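Side-chain contacts in microcin B17-processing protein McbC (Escherichia coli str. K-12 substr. MG1655, PDB 6GRH), which is needed to convert the inactive microcin B17 precursor into active antibiotic, as a flavin-dependent oxidoreductase that probably oxidises its azoline rings to azoles: residues D[98-103]-D[141-146]; D[102-107]-D[150-155]. All coordinates share one frame; numbering follows the deposited sequence.

Contact 1: D[98-103]-D[141-146]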
# COMPACT_ATOMS: atom_id res chain seq x y z
N ARG D 98 -43.27 15.99 -3.43
CA ARG D 98 -43.03 17.42 -3.72
C ARG D 98 -41.88 18.00 -2.90
O ARG D 98 -41.05 18.74 -3.41
CB ARG D 98 -44.32 18.23 -3.51
N THR D 99 -41.81 17.63 -1.63
CA THR D 99 -40.73 18.06 -0.75
C THR D 99 -39.38 17.47 -1.17
O THR D 99 -38.35 18.16 -1.19
CB THR D 99 -41.05 17.72 0.71
OG1 THR D 99 -42.21 18.44 1.11
CG2 THR D 99 -39.90 18.09 1.66
N ILE D 100 -39.38 16.19 -1.52
CA ILE D 100 -38.14 15.49 -1.91
C ILE D 100 -37.63 16.04 -3.26
O ILE D 100 -36.44 16.30 -3.43
CB ILE D 100 -38.33 13.96 -1.93
CG1 ILE D 100 -38.77 13.44 -0.54
CG2 ILE D 100 -37.06 13.26 -2.36
CD1 ILE D 100 -39.21 11.99 -0.50
N GLU D 101 -38.56 16.24 -4.20
CA GLU D 101 -38.25 16.87 -5.50
C GLU D 101 -37.62 18.26 -5.36
O GLU D 101 -36.68 18.58 -6.06
CB GLU D 101 -39.50 16.97 -6.36
CG GLU D 101 -39.96 15.63 -6.91
CD GLU D 101 -41.33 15.68 -7.55
OE1 GLU D 101 -41.88 16.79 -7.73
OE2 GLU D 101 -41.87 14.59 -7.86
N LYS D 102 -38.15 19.06 -4.44
CA LYS D 102 -37.59 20.36 -4.11
C LYS D 102 -36.16 20.26 -3.61
O LYS D 102 -35.31 21.06 -4.00
CB LYS D 102 -38.40 21.06 -3.02
CG LYS D 102 -39.55 21.89 -3.48
CD LYS D 102 -40.02 22.77 -2.33
CE LYS D 102 -41.43 23.27 -2.55
NZ LYS D 102 -41.79 24.17 -1.41
N LEU D 103 -35.91 19.29 -2.73
CA LEU D 103 -34.54 19.08 -2.25
C LEU D 103 -33.58 18.81 -3.41
O LEU D 103 -32.54 19.44 -3.51
CB LEU D 103 -34.48 17.94 -1.23
CG LEU D 103 -33.09 17.60 -0.69
CD1 LEU D 103 -32.51 18.79 0.05
CD2 LEU D 103 -33.18 16.37 0.20
N GLU D 141 -44.39 9.41 0.75
CA GLU D 141 -45.09 9.20 -0.52
C GLU D 141 -44.07 8.64 -1.54
O GLU D 141 -42.87 8.87 -1.40
CB GLU D 141 -45.66 10.52 -1.03
CG GLU D 141 -46.89 10.40 -1.91
CD GLU D 141 -47.37 11.74 -2.50
OE1 GLU D 141 -46.71 12.80 -2.31
OE2 GLU D 141 -48.41 11.71 -3.18
N ASN D 142 -44.54 7.90 -2.54
CA ASN D 142 -43.66 7.28 -3.53
C ASN D 142 -44.07 7.62 -4.97
O ASN D 142 -45.23 7.91 -5.24
CB ASN D 142 -43.67 5.76 -3.34
CG ASN D 142 -42.36 5.11 -3.75
OD1 ASN D 142 -41.49 5.72 -4.38
ND2 ASN D 142 -42.22 3.84 -3.42
N TRP D 143 -43.11 7.58 -5.89
CA TRP D 143 -43.36 7.84 -7.31
C TRP D 143 -43.86 6.57 -8.00
O TRP D 143 -44.79 6.61 -8.78
CB TRP D 143 -42.09 8.32 -8.01
CG TRP D 143 -41.65 9.65 -7.56
CD1 TRP D 143 -41.99 10.86 -8.09
CD2 TRP D 143 -40.78 9.93 -6.46
NE1 TRP D 143 -41.37 11.88 -7.40
CE2 TRP D 143 -40.64 11.33 -6.38
CE3 TRP D 143 -40.12 9.13 -5.52
CZ2 TRP D 143 -39.85 11.95 -5.41
CZ3 TRP D 143 -39.33 9.75 -4.55
CH2 TRP D 143 -39.21 11.14 -4.51
N GLN D 144 -43.18 5.47 -7.73
CA GLN D 144 -43.48 4.18 -8.32
C GLN D 144 -43.67 3.18 -7.17
O GLN D 144 -42.73 2.94 -6.41
CB GLN D 144 -42.30 3.75 -9.20
CG GLN D 144 -42.50 2.46 -9.96
CD GLN D 144 -41.39 2.20 -10.94
OE1 GLN D 144 -40.30 1.76 -10.57
NE2 GLN D 144 -41.64 2.48 -12.20
N ALA D 145 -44.87 2.62 -7.06
CA ALA D 145 -45.21 1.71 -5.97
C ALA D 145 -44.21 0.57 -5.85
O ALA D 145 -43.96 -0.15 -6.82
CB ALA D 145 -46.63 1.15 -6.17
N GLY D 146 -43.61 0.44 -4.68
CA GLY D 146 -42.71 -0.68 -4.38
C GLY D 146 -41.25 -0.46 -4.72
O GLY D 146 -40.42 -1.29 -4.39
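Ile100 and Glu101, neighbours on helix 97-108, meet Trp143 from loop 141-146, which has no regular structure; Trp143 is the loop residue that touches segment 98-103, while Glu141 OE1 bonds to Ile97 N at the start of the helix. The indole comes in edge first. Its NE1 donates to Glu101 OE2 at 2.8 Å, with an N-H...O angle of 170°, so the bond is nearly straight. OE2 lies almost in the ring plane and accepts through its anti lone pair, the one turned from OE1; the carboxylate itself is only 28° from coplanar with the indole. Glu101 reaches this position because its chain runs extended beyond CG (chi2 169°), long enough to carry the acid past the benzo edge, where CG lies 4.0 Å from Trp143 CZ2. Further round the same rim, Ile100 CG2 touches Trp143 CH2 at 3.7 Å, a branched apolar group suited to the carbon edge just as the carboxylate suits the N-H. Leu133 packs against both Ile100 and Trp143, and Ile70 of the second subunit also touches the indole. Such helix-to-loop packing joins the connection between strands 129-135 and 149-153 to helix 97-108 of the nitroreductase-type fold.

Contact 2: D[102-107]-D[150-155]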
# COMPACT_ATOMS: atom_id res chain seq x y z
N LYS D 102 -38.15 19.06 -4.44
CA LYS D 102 -37.59 20.36 -4.11
C LYS D 102 -36.16 20.26 -3.61
O LYS D 102 -35.31 21.06 -4.00
CB LYS D 102 -38.40 21.06 -3.02
CG LYS D 102 -39.55 21.89 -3.48
CD LYS D 102 -40.02 22.77 -2.33
CE LYS D 102 -41.43 23.27 -2.55
NZ LYS D 102 -41.79 24.17 -1.41
N LEU D 103 -35.91 19.29 -2.73
CA LEU D 103 -34.54 19.08 -2.25
C LEU D 103 -33.58 18.81 -3.41
O LEU D 103 -32.54 19.44 -3.51
CB LEU D 103 -34.48 17.94 -1.23
CG LEU D 103 -33.09 17.60 -0.69
CD1 LEU D 103 -32.51 18.79 0.05
CD2 LEU D 103 -33.18 16.37 0.20
N LEU D 104 -33.97 17.87 -4.27
CA LEU D 104 -33.10 17.34 -5.30
C LEU D 104 -32.74 18.40 -6.35
O LEU D 104 -31.55 18.61 -6.62
CB LEU D 104 -33.73 16.11 -5.97
CG LEU D 104 -33.88 14.86 -5.08
CD1 LEU D 104 -34.77 13.84 -5.77
CD2 LEU D 104 -32.54 14.24 -4.73
N VAL D 105 -33.75 19.07 -6.91
CA VAL D 105 -33.50 20.06 -7.99
C VAL D 105 -32.72 21.28 -7.47
O VAL D 105 -31.79 21.72 -8.12
CB VAL D 105 -34.77 20.48 -8.76
CG1 VAL D 105 -35.44 19.26 -9.38
CG2 VAL D 105 -35.74 21.29 -7.89
N ASN D 106 -33.04 21.76 -6.27
CA ASN D 106 -32.29 22.89 -5.70
C ASN D 106 -30.85 22.56 -5.29
O ASN D 106 -29.95 23.35 -5.55
CB ASN D 106 -33.06 23.50 -4.54
CG ASN D 106 -34.27 24.27 -5.01
OD1 ASN D 106 -34.14 25.41 -5.50
ND2 ASN D 106 -35.45 23.65 -4.92
N ALA D 107 -30.64 21.39 -4.66
CA ALA D 107 -29.30 20.99 -4.24
C ALA D 107 -28.36 20.63 -5.38
O ALA D 107 -27.17 20.90 -5.27
CB ALA D 107 -29.35 19.83 -3.25
N TYR D 150 -33.84 4.97 -5.82
CA TYR D 150 -33.84 5.65 -7.10
C TYR D 150 -32.48 6.26 -7.28
O TYR D 150 -31.75 6.46 -6.31
CB TYR D 150 -34.89 6.78 -7.13
CG TYR D 150 -36.33 6.34 -7.01
CD1 TYR D 150 -36.94 6.20 -5.76
CD2 TYR D 150 -37.09 6.08 -8.14
CE1 TYR D 150 -38.26 5.81 -5.64
CE2 TYR D 150 -38.41 5.68 -8.03
CZ TYR D 150 -38.99 5.55 -6.79
OH TYR D 150 -40.30 5.13 -6.70
N HIS D 151 -32.12 6.57 -8.53
CA HIS D 151 -30.91 7.28 -8.84
C HIS D 151 -31.32 8.64 -9.42
O HIS D 151 -32.09 8.67 -10.37
CB HIS D 151 -30.11 6.42 -9.81
CG HIS D 151 -28.93 7.10 -10.43
ND1 HIS D 151 -28.64 6.99 -11.76
CD2 HIS D 151 -27.96 7.87 -9.89
CE1 HIS D 151 -27.54 7.66 -12.03
NE2 HIS D 151 -27.10 8.19 -10.91
N TYR D 152 -30.85 9.74 -8.83
CA TYR D 152 -31.16 11.07 -9.35
C TYR D 152 -30.24 11.44 -10.50
O TYR D 152 -29.02 11.36 -10.35
CB TYR D 152 -31.08 12.15 -8.25
CG TYR D 152 -31.51 13.52 -8.77
CD1 TYR D 152 -32.76 13.70 -9.33
CD2 TYR D 152 -30.65 14.61 -8.73
CE1 TYR D 152 -33.17 14.93 -9.82
CE2 TYR D 152 -31.05 15.86 -9.21
CZ TYR D 152 -32.31 16.02 -9.76
OH TYR D 152 -32.73 17.23 -10.26
N LEU D 153 -30.83 11.84 -11.63
CA LEU D 153 -30.10 12.30 -12.82
C LEU D 153 -30.16 13.82 -12.80
O LEU D 153 -31.20 14.40 -13.15
CB LEU D 153 -30.71 11.72 -14.10
CG LEU D 153 -30.79 10.19 -14.21
CD1 LEU D 153 -31.56 9.79 -15.47
CD2 LEU D 153 -29.39 9.57 -14.22
N PRO D 154 -29.07 14.49 -12.39
CA PRO D 154 -29.15 15.94 -12.16
C PRO D 154 -29.29 16.84 -13.38
O PRO D 154 -29.75 17.98 -13.24
CB PRO D 154 -27.84 16.26 -11.43
CG PRO D 154 -27.17 14.94 -11.19
CD PRO D 154 -27.69 14.00 -12.23
N LEU D 155 -28.90 16.36 -14.56
CA LEU D 155 -29.02 17.13 -15.79
C LEU D 155 -30.38 16.89 -16.43
O LEU D 155 -31.01 17.83 -16.85
CB LEU D 155 -27.88 16.80 -16.76
CG LEU D 155 -26.48 17.07 -16.17
CD1 LEU D 155 -25.40 16.84 -17.21
CD2 LEU D 155 -26.40 18.48 -15.61
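Tyr152 lays one face of its ring against Leu104, and the two side chains run past each other in opposite directions. Leu104 CB sits over the middle of the ring, 4.0 Å from its centroid and 9° off the normal, which makes this a CH-pi contact. Farther along, Leu104 CD1 comes within 4.1 Å of Tyr152 CD1, so leucine offers both the methylene and a branch tip to a flat partner. The tyrosine reaches the helix because its CG stands anti to the backbone N (chi1 -176°), which sends the ring out from strand 149-153. On the opposite face the backbone N of Pro154 lies toward the rim, so the ring is held between the helix and its own chain where that chain leaves the strand.

This is helix-on-sheet packing: helix 97-108 packs on the antiparallel sheet of the nitroreductase-family fold, and Leu159 of the next strand, 158-163, touches both Leu104 and Tyr152.

Val105 meets the tyrosine quite differently, crossing it at about a right angle, with CG1 at 3.5 Å from Tyr152 OH. A compact beta-branched residue fits beside the phenol end without covering the ring. That hydroxyl finds its polar partner in Ser109 OG, a hydrogen bond just past the helix end; Ser109 OG is also bonded to Pro154 O. An apolar ring with a polar end thus suits a buried place near a helix terminus.

On the helix, Asn106 turns away from the strand. Its ND2 gives a hydrogen bond of 2.8 Å to Lys102 O, which also accepts from Asn106 N. ND2 bonds to His76 O of the second subunit as well, while OD1 takes Phe78 N and Ser79 OG of that subunit.

In the fold
Contacts 1 and 2 both use helix 97-108 and share Lys102 and Leu103, their centres lying 11 Å apart. Contact 2 is the deeper, about 13 Å from the centre of the chain against 18 Å, and the residues that touch there are all buried; it joins helix to strand through apolar and ring-face packing. Contact 1 lies farther out, ties the helix to a loop, and relies on one hydrogen bond to a carboxylate, probably ionised, beside a small apolar contact. Tyr150 connects them: its hydroxyl is probably hydrogen-bonded to Asn142 OD1 and Gln144 N, and its ring packs edge-to-face with Trp143. Both contacts also touch the second subunit.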